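Local coordinates for protein Abbfa_003403 (Acinetobacter baumannii, PDB 4ZXH) that is a four-domain nonribosomal peptide synthetase that probably activates an amino acid, condenses it with an acyl partner on its phosphopantetheine arm and releases the product, at residues L664-Y669 with N712-T717; I1054-R1059 with L1093-S1098; R1060-Q1065 with N1088-L1093. One frame throughout, in Å; residues are numbered along the deposited sequence.

Contact 1. Residues L664-Y669 with N712-T717; sequences LAITTY and NVLQAT
Leu664, Ile666 and Leu714 carry the apolar contact between 664-669 and 712-717, Ile666 and Leu714 each reaching across with a terminal methyl. CG1 of Ile666 lies between its backbone N and carbonyl carbon (chi1 67°), and the chain then runs straight on to CD1. This puts Ile666 CD1 3.5 Å from Ala716 CB and equally close to the carbonyl oxygen of Gln715. The side chain crosses Leu714 at about a right angle, with Ile666 CD1 4.1 Å from Leu714 CD1. Leu714 turns the same methyl toward Leu664, where Leu714 CD1 lies 3.9 Å from Leu664 CB. The two leucines stand side by side and point the same way, each with CG anti to its backbone N. Branched aliphatic chains suit this largely buried place, and the small Ala716 lets the isoleucine tip come up close.

Behind them the backbones meet in parallel fashion. Leu664 N donates to Val713 O at 3.1 Å, and the donor lies nearly along the C=O axis (171°). Farther on the segments part: CA of Leu664 is 5.5 Å from CA of Leu714, but CA of Thr667 is 6.9 Å from CA of Ala716. In the second shell Glu677 OE2 is hydrogen-bonded to both Thr667 OG1 and Gln715 NE2, so one carboxylate oxygen ties the loop to the strand, while Gln715 OE1 takes the indole NH of Trp771.

In the large mixed sheet of the adenylation domain, strand 662-665 lies between 687-690 and 713-716, and the crossover linking those two includes helix 699-709. Leu664 packs on that helix, Ala665 and Gln715 touch helix 674-679 on the other side, and strand 735-740 continues the sheet beyond 713-716.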
loop_
_atom_site.group_PDB
_atom_site.type_symbol
_atom_site.label_atom_id
_atom_site.label_comp_id
_atom_site.label_asym_id
_atom_site.label_seq_id
_atom_site.Cartn_x
_atom_site.Cartn_y
_atom_site.Cartn_z
ATOM N N LEU A 664 -28.683 29.836 0.098
ATOM C CA LEU A 664 -29.625 28.729 0.159
ATOM C C LEU A 664 -29.418 27.914 1.426
ATOM O O LEU A 664 -28.471 27.129 1.523
ATOM C CB LEU A 664 -29.497 27.828 -1.059
ATOM C CG LEU A 664 -30.568 26.740 -1.122
ATOM C CD1 LEU A 664 -31.945 27.368 -1.280
ATOM C CD2 LEU A 664 -30.290 25.748 -2.251
ATOM N N ALA A 665 -30.314 28.108 2.391
ATOM C CA ALA A 665 -30.275 27.380 3.645
ATOM C C ALA A 665 -30.930 25.987 3.541
ATOM O O ALA A 665 -32.142 25.866 3.345
ATOM C CB ALA A 665 -30.937 28.194 4.714
ATOM N N ILE A 666 -30.122 24.938 3.693
ATOM C CA ILE A 666 -30.597 23.565 3.508
ATOM C C ILE A 666 -30.451 22.710 4.752
ATOM O O ILE A 666 -31.000 21.624 4.824
ATOM C CB ILE A 666 -29.841 22.853 2.384
ATOM C CG1 ILE A 666 -28.392 22.652 2.792
ATOM C CG2 ILE A 666 -29.871 23.673 1.116
ATOM C CD1 ILE A 666 -27.560 22.130 1.668
ATOM N N THR A 667 -29.684 23.193 5.718
ATOM C CA THR A 667 -29.346 22.390 6.881
ATOM C C THR A 667 -30.420 22.482 7.954
ATOM O O THR A 667 -30.863 23.586 8.301
ATOM C CB THR A 667 -28.007 22.842 7.469
ATOM O OG1 THR A 667 -27.031 22.899 6.424
ATOM C CG2 THR A 667 -27.531 21.898 8.553
ATOM N N THR A 668 -30.825 21.323 8.478
ATOM C CA THR A 668 -31.707 21.274 9.639
ATOM C C THR A 668 -31.265 22.221 10.760
ATOM O O THR A 668 -30.074 22.370 11.039
ATOM C CB THR A 668 -31.809 19.854 10.224
ATOM O OG1 THR A 668 -32.486 19.923 11.487
ATOM C CG2 THR A 668 -30.454 19.259 10.445
ATOM N N TYR A 669 -32.229 22.863 11.408
ATOM C CA TYR A 669 -31.897 23.800 12.474
ATOM C C TYR A 669 -31.557 23.043 13.747
ATOM O O TYR A 669 -31.198 23.642 14.762
ATOM C CB TYR A 669 -33.038 24.781 12.724
ATOM C CG TYR A 669 -34.316 24.122 13.187
ATOM C CD1 TYR A 669 -34.615 24.018 14.540
ATOM C CD2 TYR A 669 -35.235 23.615 12.268
ATOM C CE1 TYR A 669 -35.799 23.417 14.967
ATOM C CE2 TYR A 669 -36.407 23.012 12.690
ATOM C CZ TYR A 669 -36.682 22.915 14.040
ATOM O OH TYR A 669 -37.849 22.320 14.453
ATOM N N ASN A 712 -25.908 32.431 -4.389
ATOM C CA ASN A 712 -24.473 32.730 -4.411
ATOM C C ASN A 712 -23.707 32.393 -3.108
ATOM O O ASN A 712 -22.524 32.721 -2.963
ATOM C CB ASN A 712 -24.250 34.205 -4.793
ATOM C CG ASN A 712 -24.693 35.172 -3.721
ATOM O OD1 ASN A 712 -25.459 34.820 -2.829
ATOM N ND2 ASN A 712 -24.229 36.413 -3.817
ATOM N N VAL A 713 -24.374 31.736 -2.165
ATOM C CA VAL A 713 -23.683 31.112 -1.028
ATOM C C VAL A 713 -24.401 29.805 -0.704
ATOM O O VAL A 713 -25.629 29.771 -0.601
ATOM C CB VAL A 713 -23.651 32.004 0.254
ATOM C CG1 VAL A 713 -22.802 31.344 1.349
ATOM C CG2 VAL A 713 -23.132 33.406 -0.034
ATOM N N LEU A 714 -23.648 28.723 -0.554
ATOM C CA LEU A 714 -24.251 27.448 -0.184
ATOM C C LEU A 714 -23.345 26.724 0.794
ATOM O O LEU A 714 -22.167 26.511 0.509
ATOM C CB LEU A 714 -24.502 26.575 -1.421
ATOM C CG LEU A 714 -25.132 25.192 -1.200
ATOM C CD1 LEU A 714 -26.514 25.320 -0.635
ATOM C CD2 LEU A 714 -25.196 24.402 -2.487
ATOM N N GLN A 715 -23.885 26.360 1.952
ATOM C CA GLN A 715 -23.135 25.545 2.904
ATOM C C GLN A 715 -23.836 24.197 3.097
ATOM O O GLN A 715 -25.065 24.122 3.164
ATOM C CB GLN A 715 -22.956 26.289 4.232
ATOM C CG GLN A 715 -23.125 25.431 5.454
ATOM C CD GLN A 715 -22.665 26.085 6.754
ATOM O OE1 GLN A 715 -21.572 26.639 6.852
ATOM N NE2 GLN A 715 -23.559 26.083 7.742
ATOM N N ALA A 716 -23.036 23.137 3.156
ATOM C CA ALA A 716 -23.547 21.776 3.149
ATOM C C ALA A 716 -22.468 20.775 3.555
ATOM O O ALA A 716 -21.281 20.994 3.304
ATOM C CB ALA A 716 -24.086 21.421 1.768
ATOM N N THR A 717 -22.888 19.675 4.172
ATOM C CA THR A 717 -21.995 18.551 4.417
ATOM C C THR A 717 -21.654 17.856 3.096
ATOM O O THR A 717 -22.431 17.927 2.126
ATOM C CB THR A 717 -22.630 17.540 5.376
ATOM O OG1 THR A 717 -23.790 16.964 4.759
ATOM C CG2 THR A 717 -23.025 18.228 6.683
#

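Contact 2. Residues I1054-R1059 with L1093-S1098; sequences IVIELR and LRAIQS
A classic beta bulge interrupts the antiparallel pairing of 1054-1059 with 1093-1098: Leu1058 and Arg1059 both face Leu1093. Their two amides converge on Leu1093 O in weak bonds, and pairing resumes where Leu1093 N donates to Arg1059 O at 3.0 Å, on a carbonyl lone pair. Before the bulge the register is regular. Ile1056 and Ala1095 form a hydrogen-bonded pair, with Ile1056 N to Ala1095 O at 3.0 Å (174°) and Ala1095 N to Ile1056 O at 3.1 Å. Toward the other end, Gln1097 N reaches Ile1054 O at 2.9 Å.

The arrangement fits the alpha/beta-hydrolase fold of the thioesterase domain, whose mostly parallel sheet has one antiparallel strand, here 1055-1057, which lies at the edge of the sheet in this domain; 1093-1096 in turn pairs with 1067-1070. Val1055, Glu1057, Arg1094 and Ile1096 share one face, where the first three touch helix 1111-1125. On the other, Ile1056 and Leu1058 pack against helix 977-990 of the carrier domain.

Glu1057 and Arg1094 run side by side from neighbouring strands, their long chains suiting a partly exposed face. Glu1057 has CG anti to its backbone N, and Arg1094 stays extended as far as NE. Glu1057 OE1 sits at the guanidinium edge, in its plane, accepting from Arg1094 NE at 2.7 Å (160°) and weakly from NH2. The approach is from above the carboxylate plane, since the flat groups are turned 49° apart, and Glu1057 OE2 has a second cation in Arg1060. On the buried side the compact Ala1095 CB lies 3.9 Å from Ile1056 CG2 and 4.1 Å from Leu1058 CD1.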
loop_
_atom_site.group_PDB
_atom_site.type_symbol
_atom_site.label_atom_id
_atom_site.label_comp_id
_atom_site.label_asym_id
_atom_site.label_seq_id
_atom_site.Cartn_x
_atom_site.Cartn_y
_atom_site.Cartn_z
ATOM N N ILE A 1054 5.077 -28.396 -25.935
ATOM C CA ILE A 1054 4.017 -29.375 -25.715
ATOM C C ILE A 1054 4.431 -30.434 -24.696
ATOM O O ILE A 1054 3.640 -31.306 -24.340
ATOM C CB ILE A 1054 3.592 -30.065 -27.028
ATOM C CG1 ILE A 1054 4.680 -31.003 -27.551
ATOM C CG2 ILE A 1054 3.200 -29.032 -28.080
ATOM C CD1 ILE A 1054 4.290 -31.665 -28.852
ATOM N N VAL A 1055 5.666 -30.341 -24.218
ATOM C CA VAL A 1055 6.139 -31.181 -23.116
ATOM C C VAL A 1055 6.181 -30.403 -21.805
ATOM O O VAL A 1055 6.785 -29.324 -21.715
ATOM C CB VAL A 1055 7.552 -31.747 -23.374
ATOM C CG1 VAL A 1055 7.973 -32.610 -22.203
ATOM C CG2 VAL A 1055 7.608 -32.542 -24.672
ATOM N N ILE A 1056 5.523 -30.959 -20.795
ATOM C CA ILE A 1056 5.534 -30.408 -19.440
ATOM C C ILE A 1056 6.233 -31.421 -18.546
ATOM O O ILE A 1056 5.874 -32.603 -18.542
ATOM C CB ILE A 1056 4.081 -30.086 -18.941
ATOM C CG1 ILE A 1056 4.059 -29.612 -17.495
ATOM C CG2 ILE A 1056 3.201 -31.272 -19.068
ATOM C CD1 ILE A 1056 5.051 -28.526 -17.213
ATOM N N GLU A 1057 7.267 -30.996 -17.826
ATOM C CA GLU A 1057 7.935 -31.938 -16.931
ATOM C C GLU A 1057 7.310 -31.862 -15.538
ATOM O O GLU A 1057 7.528 -30.896 -14.818
ATOM C CB GLU A 1057 9.441 -31.678 -16.878
ATOM C CG GLU A 1057 10.228 -32.715 -16.057
ATOM C CD GLU A 1057 11.727 -32.767 -16.400
ATOM O OE1 GLU A 1057 12.089 -32.860 -17.597
ATOM O OE2 GLU A 1057 12.549 -32.673 -15.464
ATOM N N LEU A 1058 6.516 -32.877 -15.184
ATOM C CA LEU A 1058 5.815 -32.922 -13.898
ATOM C C LEU A 1058 6.748 -33.280 -12.737
ATOM O O LEU A 1058 6.488 -32.936 -11.598
ATOM C CB LEU A 1058 4.669 -33.926 -13.959
ATOM C CG LEU A 1058 3.568 -33.522 -14.940
ATOM C CD1 LEU A 1058 2.493 -34.584 -15.083
ATOM C CD2 LEU A 1058 2.953 -32.240 -14.484
ATOM N N ARG A 1059 7.828 -33.993 -13.026
ATOM C CA ARG A 1059 8.777 -34.357 -11.983
ATOM C C ARG A 1059 10.160 -34.640 -12.570
ATOM O O ARG A 1059 10.279 -35.426 -13.490
ATOM C CB ARG A 1059 8.260 -35.551 -11.180
ATOM C CG ARG A 1059 9.211 -36.044 -10.106
ATOM C CD ARG A 1059 9.543 -34.951 -9.106
ATOM N NE ARG A 1059 10.566 -35.388 -8.153
ATOM C CZ ARG A 1059 11.143 -34.601 -7.247
ATOM N NH1 ARG A 1059 10.798 -33.322 -7.148
ATOM N NH2 ARG A 1059 12.062 -35.100 -6.434
ATOM N N LEU A 1093 8.832 -37.720 -14.663
ATOM C CA LEU A 1093 7.558 -37.831 -15.379
ATOM C C LEU A 1093 7.411 -36.667 -16.349
ATOM O O LEU A 1093 7.582 -35.494 -15.968
ATOM C CB LEU A 1093 6.371 -37.807 -14.433
ATOM C CG LEU A 1093 6.420 -38.723 -13.243
ATOM C CD1 LEU A 1093 5.208 -38.408 -12.371
ATOM C CD2 LEU A 1093 6.418 -40.151 -13.755
ATOM N N ARG A 1094 7.070 -36.994 -17.590
ATOM C CA ARG A 1094 6.836 -35.990 -18.611
ATOM C C ARG A 1094 5.528 -36.304 -19.293
ATOM O O ARG A 1094 5.192 -37.465 -19.500
ATOM C CB ARG A 1094 7.979 -35.965 -19.616
ATOM C CG ARG A 1094 9.328 -35.839 -18.959
ATOM C CD ARG A 1094 10.382 -35.368 -19.935
ATOM N NE ARG A 1094 11.598 -34.962 -19.247
ATOM C CZ ARG A 1094 12.749 -35.599 -19.365
ATOM N NH1 ARG A 1094 12.827 -36.660 -20.157
ATOM N NH2 ARG A 1094 13.818 -35.167 -18.707
ATOM N N ALA A 1095 4.777 -35.267 -19.615
ATOM C CA ALA A 1095 3.457 -35.429 -20.199
ATOM C C ALA A 1095 3.391 -34.542 -21.416
ATOM O O ALA A 1095 4.069 -33.510 -21.468
ATOM C CB ALA A 1095 2.344 -35.066 -19.198
ATOM N N ILE A 1096 2.585 -34.936 -22.394
ATOM C CA ILE A 1096 2.527 -34.187 -23.634
ATOM C C ILE A 1096 1.119 -33.715 -23.954
ATOM O O ILE A 1096 0.202 -34.519 -24.121
ATOM C CB ILE A 1096 3.067 -35.022 -24.782
ATOM C CG1 ILE A 1096 4.546 -35.325 -24.527
ATOM C CG2 ILE A 1096 2.851 -34.304 -26.101
ATOM C CD1 ILE A 1096 5.277 -35.933 -25.699
ATOM N N GLN A 1097 0.947 -32.399 -24.024
ATOM C CA GLN A 1097 -0.323 -31.833 -24.466
ATOM C C GLN A 1097 -0.338 -31.680 -26.001
ATOM O O GLN A 1097 0.705 -31.653 -26.643
ATOM C CB GLN A 1097 -0.557 -30.480 -23.794
ATOM C CG GLN A 1097 0.383 -29.419 -24.287
ATOM C CD GLN A 1097 0.241 -28.141 -23.520
ATOM O OE1 GLN A 1097 -0.715 -27.957 -22.760
ATOM N NE2 GLN A 1097 1.213 -27.254 -23.680
ATOM N N SER A 1098 -1.516 -31.570 -26.592
ATOM C CA SER A 1098 -1.596 -31.361 -28.036
ATOM C C SER A 1098 -1.207 -29.938 -28.459
ATOM O O SER A 1098 -1.579 -28.955 -27.807
ATOM C CB SER A 1098 -3.011 -31.684 -28.522
ATOM O OG SER A 1098 -3.194 -31.285 -29.860
#

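Contact 3. Residues R1060-Q1065 with N1088-L1093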
loop_
_atom_site.group_PDB
_atom_site.type_symbol
_atom_site.label_atom_id
_atom_site.label_comp_id
_atom_site.label_asym_id
_atom_site.label_seq_id
_atom_site.Cartn_x
_atom_site.Cartn_y
_atom_site.Cartn_z
ATOM N N ARG A 1060 11.197 -33.974 -12.053
ATOM C CA ARG A 1060 12.578 -34.360 -12.354
ATOM C C ARG A 1060 13.050 -35.329 -11.285
ATOM O O ARG A 1060 13.182 -34.967 -10.111
ATOM C CB ARG A 1060 13.512 -33.148 -12.416
ATOM C CG ARG A 1060 14.986 -33.487 -12.681
ATOM C CD ARG A 1060 15.796 -32.216 -12.975
ATOM N NE ARG A 1060 15.219 -31.441 -14.080
ATOM C CZ ARG A 1060 15.586 -31.538 -15.361
ATOM N NH1 ARG A 1060 16.560 -32.367 -15.727
ATOM N NH2 ARG A 1060 14.984 -30.790 -16.281
ATOM N N GLY A 1061 13.285 -36.572 -11.691
ATOM C CA GLY A 1061 13.739 -37.600 -10.772
ATOM C C GLY A 1061 15.216 -37.861 -10.946
ATOM O O GLY A 1061 15.912 -37.092 -11.611
ATOM N N THR A 1062 15.694 -38.951 -10.353
ATOM C CA THR A 1062 17.124 -39.268 -10.339
ATOM C C THR A 1062 17.389 -40.565 -11.075
ATOM O O THR A 1062 18.533 -40.973 -11.226
ATOM C CB THR A 1062 17.674 -39.406 -8.900
ATOM O OG1 THR A 1062 16.861 -40.338 -8.169
ATOM C CG2 THR A 1062 17.673 -38.065 -8.170
ATOM N N TYR A 1063 16.326 -41.230 -11.508
ATOM C CA TYR A 1063 16.476 -42.456 -12.279
ATOM C C TYR A 1063 16.638 -42.135 -13.785
ATOM O O TYR A 1063 16.098 -41.143 -14.289
ATOM C CB TYR A 1063 15.281 -43.382 -12.016
ATOM C CG TYR A 1063 15.370 -44.740 -12.674
ATOM C CD1 TYR A 1063 16.418 -45.609 -12.378
ATOM C CD2 TYR A 1063 14.401 -45.162 -13.583
ATOM C CE1 TYR A 1063 16.507 -46.858 -12.981
ATOM C CE2 TYR A 1063 14.482 -46.410 -14.193
ATOM C CZ TYR A 1063 15.540 -47.256 -13.888
ATOM O OH TYR A 1063 15.640 -48.497 -14.488
ATOM N N GLU A 1064 17.404 -42.970 -14.486
ATOM C CA GLU A 1064 17.689 -42.767 -15.903
ATOM C C GLU A 1064 16.410 -42.636 -16.750
ATOM O O GLU A 1064 16.268 -41.704 -17.548
ATOM C CB GLU A 1064 18.564 -43.914 -16.429
ATOM N N GLN A 1065 15.468 -43.553 -16.553
ATOM C CA GLN A 1065 14.310 -43.659 -17.437
ATOM C C GLN A 1065 13.075 -42.911 -16.943
ATOM O O GLN A 1065 12.550 -43.189 -15.871
ATOM C CB GLN A 1065 13.961 -45.127 -17.645
ATOM C CG GLN A 1065 12.844 -45.371 -18.635
ATOM C CD GLN A 1065 12.511 -46.833 -18.723
ATOM O OE1 GLN A 1065 12.199 -47.472 -17.711
ATOM N NE2 GLN A 1065 12.625 -47.392 -19.924
ATOM N N ASN A 1088 6.411 -42.379 -7.093
ATOM C CA ASN A 1088 7.748 -42.348 -6.518
ATOM C C ASN A 1088 8.522 -41.165 -7.089
ATOM O O ASN A 1088 8.779 -41.101 -8.280
ATOM C CB ASN A 1088 8.446 -43.680 -6.807
ATOM C CG ASN A 1088 9.868 -43.738 -6.307
ATOM O OD1 ASN A 1088 10.442 -42.739 -5.877
ATOM N ND2 ASN A 1088 10.460 -44.926 -6.386
ATOM N N PRO A 1089 8.881 -40.206 -6.230
ATOM C CA PRO A 1089 9.526 -38.960 -6.676
ATOM C C PRO A 1089 10.897 -39.133 -7.371
ATOM O O PRO A 1089 11.416 -38.152 -7.904
ATOM C CB PRO A 1089 9.683 -38.169 -5.372
ATOM C CG PRO A 1089 9.599 -39.206 -4.270
ATOM C CD PRO A 1089 8.632 -40.218 -4.779
ATOM N N ASN A 1090 11.475 -40.332 -7.357
ATOM C CA ASN A 1090 12.743 -40.559 -8.041
ATOM C C ASN A 1090 12.589 -40.841 -9.538
ATOM O O ASN A 1090 13.577 -40.974 -10.253
ATOM C CB ASN A 1090 13.502 -41.704 -7.385
ATOM C CG ASN A 1090 14.047 -41.323 -6.038
ATOM O OD1 ASN A 1090 15.015 -40.564 -5.942
ATOM N ND2 ASN A 1090 13.426 -41.834 -4.981
ATOM N N ARG A 1091 11.353 -40.930 -10.005
ATOM C CA ARG A 1091 11.091 -41.126 -11.417
ATOM C C ARG A 1091 10.692 -39.806 -12.059
ATOM O O ARG A 1091 9.722 -39.165 -11.638
ATOM C CB ARG A 1091 9.988 -42.174 -11.645
ATOM C CG ARG A 1091 9.949 -42.738 -13.077
ATOM C CD ARG A 1091 8.648 -43.445 -13.355
ATOM N NE ARG A 1091 8.347 -44.458 -12.347
ATOM C CZ ARG A 1091 8.670 -45.737 -12.478
ATOM N NH1 ARG A 1091 9.308 -46.155 -13.574
ATOM N NH2 ARG A 1091 8.355 -46.594 -11.520
ATOM N N THR A 1092 11.464 -39.400 -13.062
ATOM C CA THR A 1092 11.085 -38.321 -13.959
ATOM C C THR A 1092 9.771 -38.668 -14.675
ATOM O O THR A 1092 9.607 -39.782 -15.185
ATOM C CB THR A 1092 12.201 -38.050 -14.994
ATOM O OG1 THR A 1092 13.426 -37.746 -14.307
ATOM C CG2 THR A 1092 11.826 -36.912 -15.945
ATOM N N LEU A 1093 8.832 -37.720 -14.663
ATOM C CA LEU A 1093 7.558 -37.831 -15.379
ATOM C C LEU A 1093 7.411 -36.667 -16.349
ATOM O O LEU A 1093 7.582 -35.494 -15.968
ATOM C CB LEU A 1093 6.371 -37.807 -14.433
ATOM C CG LEU A 1093 6.420 -38.723 -13.243
ATOM C CD1 LEU A 1093 5.208 -38.408 -12.371
ATOM C CD2 LEU A 1093 6.418 -40.151 -13.755
#
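The amides of Asn1088 and Asn1090 are the flat groups that organise this contact. Asn1090 works through both ends of its amide edge: OD1 accepts from Thr1062 OG1 at 2.9 Å, in plane and on a lone pair, while ND2 points to Asn1088 OD1 at 3.2 Å, close to its own plane. That Asn1088 oxygen is gripped twice, in plane by ND2 and from above the amide plane by Asn1090 N at 3.0 Å. With both ends occupied, the Asn1090 amide has its rotation fixed. Thr1062 lies alongside it, chi1 53° turning the hydroxyl toward OD1.

The bond from Asn1090 N makes an Asx turn, superposed on a type I beta turn from Asn1088 to Arg1091, whose backbone bond joins Arg1091 N to Asn1088 O. Pro1089, with its restricted phi, suits the second position of that turn. These are connecting loops of the thioesterase domain: 1060-1065 joins strand 1055-1057 to strand 1067-1070, while the loop 1088-1093 leads into strand 1093-1096.

At the centre, Asn1090 O takes two backbone donors, Thr1062 N from above the carbonyl plane at 2.9 Å and Tyr1063 N nearly along the C=O axis at 3.0 Å. Gly1061, having no side chain, allows the close approach, its CA 4.1 Å from CA of Asn1090. Its N donates to Thr1092 OG1 at 2.9 Å (157°); chi1 of -57° sets this hydroxyl anti to the threonine's carbonyl carbon, so the hydroxyl faces the Gly1061 amide. The aliphatic part of Arg1091 passes Gln1065 O, CG at 3.8 Å, while its guanidinium reaches Tyr1317 O and Asp1314, near the chain's C-terminus.

How the contacts relate
Contact 1 stands apart from the other two, its centre 71 Å from that of contact 2 and 78 Å from that of contact 3, across the middle of the chain. It belongs to the buried sheet of the adenylation domain and relies on methyl packing with one backbone bond. Contacts 2 and 3 are neighbours in the thioesterase domain, 13 Å between centres, and share Leu1093: the loops of contact 3 continue the strands of contact 2. Arg1059 NE meets Pro1089 O across their border. Contact 2 combines regular strand bonding with apolar packing and a salt bridge; contact 3, in partly buried loops, mixes irregular backbone bonds with those of side-chain amides and hydroxyls.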